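PDB 3TAW: hypothetical glycoside hydrolase from Parabacteroides distasonis, which is of unknown function but belongs to a family of carbohydrate-active proteins probably built on a five-bladed beta-propeller. Local coordinates for residues Thr10-Asp15 / Ala283-Phe288; Leu30-Tyr35 / Arg96-Ala101. All coordinates share one frame; numbering follows the deposited sequence.

How the contacts relate
Contact 1 and contact 2 lie on opposite sides of the chain's centre, their own centres 36 Å apart and their nearest atoms about 23 Å apart. In chain order come residues 10-15, 30-35, 96-101 and 283-288, so the segments of contact 2 both fall between those of contact 1. The two contacts share no strand or sheet. Contact 1 lays the N-terminal loop on strand 281-288, which pairs with strands 257-265 and 296-299. Contact 2 joins strand 33-36 of a two-stranded hairpin to the loop leaving strand 95-96, the last strand of an antiparallel four-stranded sheet. The early part of the chain thus fastens itself at two distant places, on a strand and on the loop leaving one.

Contact 1 (Thr10-Asp15 / Ala283-Phe288); sequences TAWCLD and AGQALF
Gln285 grips the backbone of Leu14 with both ends of its carboxamide. Leu14 N donates to Gln285 OE1 at 2.9 Å, in the carbonyl plane and on a lone pair, with an N-H...O angle of 157°. Gln285 NE2 returns a bond of 2.8 Å to Leu14 O; the peptide oxygen lies in the amide plane of the glutamine, whereas the NE2 donor stands 52° out of the plane of the Leu14 carbonyl. Glutamine suits this place because its extended chain beyond CG carries a donor and an acceptor side by side from the strand to the loop.

Next to this pair, Trp12 lays its indole against Leu287, the two side chains passing each other and pointing opposite ways. Leu287 CD2 sits over the five-membered ring, 3.8 Å from its centroid, in a CH-pi contact, while Leu287 CD1 lies 3.7 Å from Trp12 CE3 in the six-membered ring. Tryptophan offers a broad flat face, and leucine a branched end whose two methyls reach both rings. The opposite face takes Cys13 CB near the rim, and at the edge Trp12 CH2 lies 3.6 Å from Gln285 O.

The loop is shaped by a type I turn from Thr10 to Cys13, closed by Cys13 N to Thr10 O at 3.1 Å. Farther out, Lys352 binds Cys13 O and forms a salt bridge with Asp15, and Val259 of the neighbouring strand touches both Gln285 and Leu287. The paired bonds give the buried carboxamide oxygen, one N-H of NE2, and the N-H and C=O of Leu14 each a partner, without a charge in either bond, while the indole face supplies the hydrophobic part of the same junction.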
loop_
_atom_site.group_PDB
_atom_site.type_symbol
_atom_site.label_atom_id
_atom_site.label_comp_id
_atom_site.label_asym_id
_atom_site.label_seq_id
_atom_site.Cartn_x
_atom_site.Cartn_y
_atom_site.Cartn_z
ATOM N N THR A 10 10.128 1.077 -22.068
ATOM C CA THR A 10 9.350 0.663 -20.892
ATOM C C THR A 10 9.331 -0.855 -20.659
ATOM O O THR A 10 8.496 -1.338 -19.901
ATOM C CB THR A 10 7.878 1.130 -20.970
ATOM O OG1 THR A 10 7.192 0.387 -21.985
ATOM C CG2 THR A 10 7.781 2.613 -21.232
ATOM N N ALA A 11 10.243 -1.602 -21.294
ATOM C CA ALA A 11 10.369 -3.057 -21.074
ATOM C C ALA A 11 10.577 -3.434 -19.598
ATOM O O ALA A 11 10.203 -4.525 -19.192
ATOM C CB ALA A 11 11.507 -3.629 -21.905
ATOM N N TRP A 12 11.173 -2.530 -18.815
ATOM C CA TRP A 12 11.432 -2.753 -17.384
ATOM C C TRP A 12 10.173 -2.774 -16.524
ATOM O O TRP A 12 10.232 -3.245 -15.384
ATOM C CB TRP A 12 12.352 -1.652 -16.805
ATOM C CG TRP A 12 11.833 -0.246 -17.021
ATOM C CD1 TRP A 12 12.143 0.595 -18.066
ATOM C CD2 TRP A 12 10.909 0.483 -16.187
ATOM N NE1 TRP A 12 11.476 1.791 -17.929
ATOM C CE2 TRP A 12 10.723 1.756 -16.782
ATOM C CE3 TRP A 12 10.240 0.196 -14.999
ATOM C CZ2 TRP A 12 9.872 2.720 -16.236
ATOM C CZ3 TRP A 12 9.407 1.173 -14.441
ATOM C CH2 TRP A 12 9.241 2.422 -15.057
ATOM N N CYS A 13 9.069 -2.221 -17.015
ATOM C CA CYS A 13 7.893 -2.046 -16.154
ATOM C C CYS A 13 7.047 -3.312 -16.070
ATOM O O CYS A 13 7.117 -4.189 -16.916
ATOM C CB CYS A 13 7.069 -0.831 -16.572
ATOM S SG CYS A 13 5.929 -1.077 -17.923
ATOM N N LEU A 14 6.266 -3.412 -15.007
ATOM C CA LEU A 14 5.368 -4.548 -14.842
ATOM C C LEU A 14 4.005 -4.115 -15.372
ATOM O O LEU A 14 3.155 -3.599 -14.646
ATOM C CB LEU A 14 5.312 -4.998 -13.383
ATOM C CG LEU A 14 4.474 -6.258 -13.121
ATOM C CD1 LEU A 14 5.062 -7.467 -13.846
ATOM C CD2 LEU A 14 4.386 -6.512 -11.633
ATOM N N ASP A 15 3.824 -4.310 -16.665
ATOM C CA ASP A 15 2.571 -3.988 -17.330
ATOM C C ASP A 15 1.924 -5.283 -17.821
ATOM O O ASP A 15 2.232 -6.361 -17.314
ATOM C CB ASP A 15 2.789 -2.920 -18.428
ATOM C CG ASP A 15 3.747 -3.350 -19.526
ATOM O OD1 ASP A 15 4.247 -4.494 -19.544
ATOM O OD2 ASP A 15 4.000 -2.477 -20.393
ATOM N N ALA A 283 -2.452 4.801 -11.639
ATOM C CA ALA A 283 -1.234 4.197 -11.150
ATOM C C ALA A 283 -0.079 4.311 -12.142
ATOM O O ALA A 283 -0.250 4.056 -13.316
ATOM C CB ALA A 283 -1.507 2.703 -10.782
ATOM N N GLY A 284 1.098 4.653 -11.622
ATOM C CA GLY A 284 2.327 4.768 -12.411
ATOM C C GLY A 284 3.421 3.837 -11.912
ATOM O O GLY A 284 3.227 3.053 -10.985
ATOM N N GLN A 285 4.580 3.906 -12.557
ATOM C CA GLN A 285 5.747 3.136 -12.127
ATOM C C GLN A 285 7.012 3.932 -12.286
ATOM O O GLN A 285 7.159 4.700 -13.225
ATOM C CB GLN A 285 5.872 1.796 -12.886
ATOM C CG GLN A 285 4.635 0.908 -12.695
ATOM C CD GLN A 285 4.772 -0.459 -13.282
ATOM O OE1 GLN A 285 5.889 -0.966 -13.484
ATOM N NE2 GLN A 285 3.627 -1.106 -13.514
ATOM N N ALA A 286 7.913 3.763 -11.330
ATOM C CA ALA A 286 9.250 4.328 -11.393
ATOM C C ALA A 286 10.276 3.210 -11.315
ATOM O O ALA A 286 9.979 2.120 -10.829
ATOM C CB ALA A 286 9.470 5.323 -10.268
ATOM N N LEU A 287 11.490 3.517 -11.753
ATOM C CA LEU A 287 12.607 2.587 -11.774
ATOM C C LEU A 287 13.802 3.269 -11.140
ATOM O O LEU A 287 14.161 4.388 -11.527
ATOM C CB LEU A 287 12.947 2.205 -13.209
ATOM C CG LEU A 287 13.965 1.090 -13.414
ATOM C CD1 LEU A 287 13.313 -0.233 -12.928
ATOM C CD2 LEU A 287 14.420 1.017 -14.885
ATOM N N PHE A 288 14.419 2.609 -10.160
ATOM C CA PHE A 288 15.621 3.125 -9.525
ATOM C C PHE A 288 16.803 2.201 -9.758
ATOM O O PHE A 288 16.653 0.998 -9.997
ATOM C CB PHE A 288 15.413 3.280 -8.012
ATOM C CG PHE A 288 14.400 4.328 -7.645
ATOM C CD1 PHE A 288 14.783 5.629 -7.473
ATOM C CD2 PHE A 288 13.047 4.004 -7.508
ATOM C CE1 PHE A 288 13.846 6.606 -7.152
ATOM C CE2 PHE A 288 12.111 4.990 -7.183
ATOM C CZ PHE A 288 12.526 6.280 -7.016
#

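Contact 2 (Leu30-Tyr35 / Arg96-Ala101); sequences LPTKFY and RDTKPA
Thr32 and Thr98 have their CA atoms 6.3 Å apart, and the two backbones run in roughly the same sense without a direct hydrogen bond between them. A water bridges them instead, donating to Lys33 O at 2.8 Å and more weakly to Thr98 O, which also accepts a hydrogen bond from Trp45 NE1.

Phe34 and Pro100 make the apolar heart of the contact. Pro100 CG stands over the centre of the phenyl ring, 3.6 Å from its centroid and 9° off the normal, and Pro100 CD comes to 3.5 Å from Phe34 CG. Proline suits this CH-pi stack, its ring offering C-H bonds to a pi face; Trp45 meets Phe34 edge-to-face and also touches Pro100.

At the other end Leu30 and Arg96 meet tip to tip, with Leu30 CD1 over the centre of the guanidinium and 3.4 Å from Arg96 CZ. A methyl suits that flat face because the N-H groups bond elsewhere: NH2 forms a salt bridge with Glu46 and a hydrogen bond to Lys28 O, and NE hydrogen-bonds to the Tyr66 hydroxyl. Threonine serves two needs: Thr32 CG2, anti to the backbone N, lies 3.3 Å from Thr98 O, while OG1 hydrogen-bonds to Glu46, which thus holds both segments.

The contact joins a peripheral hairpin to the loop leaving strand 95-96, an outermost strand of a four-stranded antiparallel sheet, probably one propeller blade.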
loop_
_atom_site.group_PDB
_atom_site.type_symbol
_atom_site.label_atom_id
_atom_site.label_comp_id
_atom_site.label_asym_id
_atom_site.label_seq_id
_atom_site.Cartn_x
_atom_site.Cartn_y
_atom_site.Cartn_z
ATOM N N LEU A 30 -19.741 -5.819 3.903
ATOM C CA LEU A 30 -20.712 -6.776 4.467
ATOM C C LEU A 30 -21.117 -6.284 5.860
ATOM O O LEU A 30 -20.415 -5.485 6.464
ATOM C CB LEU A 30 -20.108 -8.168 4.576
ATOM C CG LEU A 30 -19.747 -8.920 3.278
ATOM C CD1 LEU A 30 -18.928 -10.157 3.648
ATOM C CD2 LEU A 30 -21.003 -9.254 2.406
ATOM N N PRO A 31 -22.261 -6.766 6.376
ATOM C CA PRO A 31 -22.762 -6.342 7.688
ATOM C C PRO A 31 -22.185 -7.099 8.895
ATOM O O PRO A 31 -22.711 -6.989 10.008
ATOM C CB PRO A 31 -24.279 -6.608 7.576
ATOM C CG PRO A 31 -24.385 -7.751 6.661
ATOM C CD PRO A 31 -23.222 -7.628 5.667
ATOM N N THR A 32 -21.093 -7.822 8.679
ATOM C CA THR A 32 -20.443 -8.637 9.687
ATOM C C THR A 32 -20.151 -7.906 10.986
ATOM O O THR A 32 -19.656 -6.779 10.965
ATOM C CB THR A 32 -19.090 -9.111 9.133
ATOM O OG1 THR A 32 -19.245 -9.425 7.728
ATOM C CG2 THR A 32 -18.610 -10.304 9.900
ATOM N N LYS A 33 -20.413 -8.560 12.123
ATOM C CA LYS A 33 -20.117 -7.945 13.410
ATOM C C LYS A 33 -18.913 -8.588 14.082
ATOM O O LYS A 33 -18.675 -9.809 13.944
ATOM C CB LYS A 33 -21.296 -8.100 14.360
ATOM C CG LYS A 33 -22.640 -7.630 13.830
ATOM C CD LYS A 33 -22.699 -6.146 13.608
ATOM C CE LYS A 33 -22.748 -5.336 14.920
ATOM N NZ LYS A 33 -24.073 -5.380 15.630
ATOM N N PHE A 34 -18.182 -7.792 14.847
ATOM C CA PHE A 34 -17.213 -8.321 15.777
ATOM C C PHE A 34 -17.160 -7.465 17.018
ATOM O O PHE A 34 -17.558 -6.292 16.996
ATOM C CB PHE A 34 -15.818 -8.490 15.159
ATOM C CG PHE A 34 -14.838 -7.374 15.465
ATOM C CD1 PHE A 34 -15.072 -6.080 15.041
ATOM C CD2 PHE A 34 -13.671 -7.644 16.164
ATOM C CE1 PHE A 34 -14.156 -5.054 15.333
ATOM C CE2 PHE A 34 -12.732 -6.636 16.438
ATOM C CZ PHE A 34 -12.981 -5.343 16.020
ATOM N N TYR A 35 -16.657 -8.059 18.089
ATOM C CA TYR A 35 -16.550 -7.344 19.354
ATOM C C TYR A 35 -15.254 -6.565 19.408
ATOM O O TYR A 35 -14.148 -7.142 19.518
ATOM C CB TYR A 35 -16.660 -8.268 20.552
ATOM C CG TYR A 35 -16.773 -7.461 21.821
ATOM C CD1 TYR A 35 -17.981 -6.890 22.190
ATOM C CD2 TYR A 35 -15.669 -7.245 22.642
ATOM C CE1 TYR A 35 -18.083 -6.155 23.334
ATOM C CE2 TYR A 35 -15.769 -6.487 23.808
ATOM C CZ TYR A 35 -16.985 -5.935 24.134
ATOM O OH TYR A 35 -17.142 -5.181 25.286
ATOM N N ARG A 96 -13.501 -15.021 3.284
ATOM C CA ARG A 96 -13.206 -13.926 4.233
ATOM C C ARG A 96 -13.503 -14.323 5.663
ATOM O O ARG A 96 -14.551 -14.909 5.942
ATOM C CB ARG A 96 -14.029 -12.686 3.871
ATOM C CG ARG A 96 -13.754 -12.161 2.485
ATOM C CD ARG A 96 -14.917 -11.340 1.952
ATOM N NE ARG A 96 -15.174 -10.112 2.708
ATOM C CZ ARG A 96 -15.981 -9.144 2.287
ATOM N NH1 ARG A 96 -16.643 -9.259 1.140
ATOM N NH2 ARG A 96 -16.115 -8.044 3.023
ATOM N N ASP A 97 -12.592 -13.981 6.564
ATOM C CA ASP A 97 -12.828 -14.111 7.982
ATOM C C ASP A 97 -13.912 -13.134 8.448
ATOM O O ASP A 97 -14.006 -11.996 7.974
ATOM C CB ASP A 97 -11.543 -13.853 8.774
ATOM C CG ASP A 97 -10.610 -15.059 8.817
ATOM O OD1 ASP A 97 -10.909 -16.111 8.183
ATOM O OD2 ASP A 97 -9.584 -14.935 9.514
ATOM N N THR A 98 -14.666 -13.568 9.451
ATOM C CA THR A 98 -15.682 -12.717 10.042
ATOM C C THR A 98 -15.105 -11.760 11.065
ATOM O O THR A 98 -15.748 -10.787 11.396
ATOM C CB THR A 98 -16.805 -13.556 10.702
ATOM O OG1 THR A 98 -16.246 -14.449 11.680
ATOM C CG2 THR A 98 -17.538 -14.334 9.658
ATOM N N LYS A 99 -13.940 -12.087 11.621
ATOM C CA LYS A 99 -13.236 -11.211 12.550
ATOM C C LYS A 99 -12.066 -10.539 11.824
ATOM O O LYS A 99 -11.308 -11.216 11.161
ATOM C CB LYS A 99 -12.683 -12.031 13.719
ATOM C CG LYS A 99 -12.314 -11.231 14.919
ATOM C CD LYS A 99 -11.680 -12.100 16.004
ATOM C CE LYS A 99 -10.222 -12.368 15.715
ATOM N NZ LYS A 99 -9.490 -11.071 15.750
ATOM N N PRO A 100 -11.906 -9.214 11.981
ATOM C CA PRO A 100 -10.700 -8.595 11.431
ATOM C C PRO A 100 -9.423 -9.174 12.070
ATOM O O PRO A 100 -9.420 -9.576 13.249
ATOM C CB PRO A 100 -10.875 -7.107 11.747
ATOM C CG PRO A 100 -11.766 -7.104 12.994
ATOM C CD PRO A 100 -12.688 -8.288 12.832
ATOM N N ALA A 101 -8.351 -9.230 11.283
ATOM C CA ALA A 101 -7.074 -9.781 11.761
ATOM C C ALA A 101 -6.142 -8.721 12.366
ATOM O O ALA A 101 -5.174 -9.073 13.053
ATOM C CB ALA A 101 -6.366 -10.511 10.627
HETATM O O HOH W 1 -16.620 -11.687 14.397
#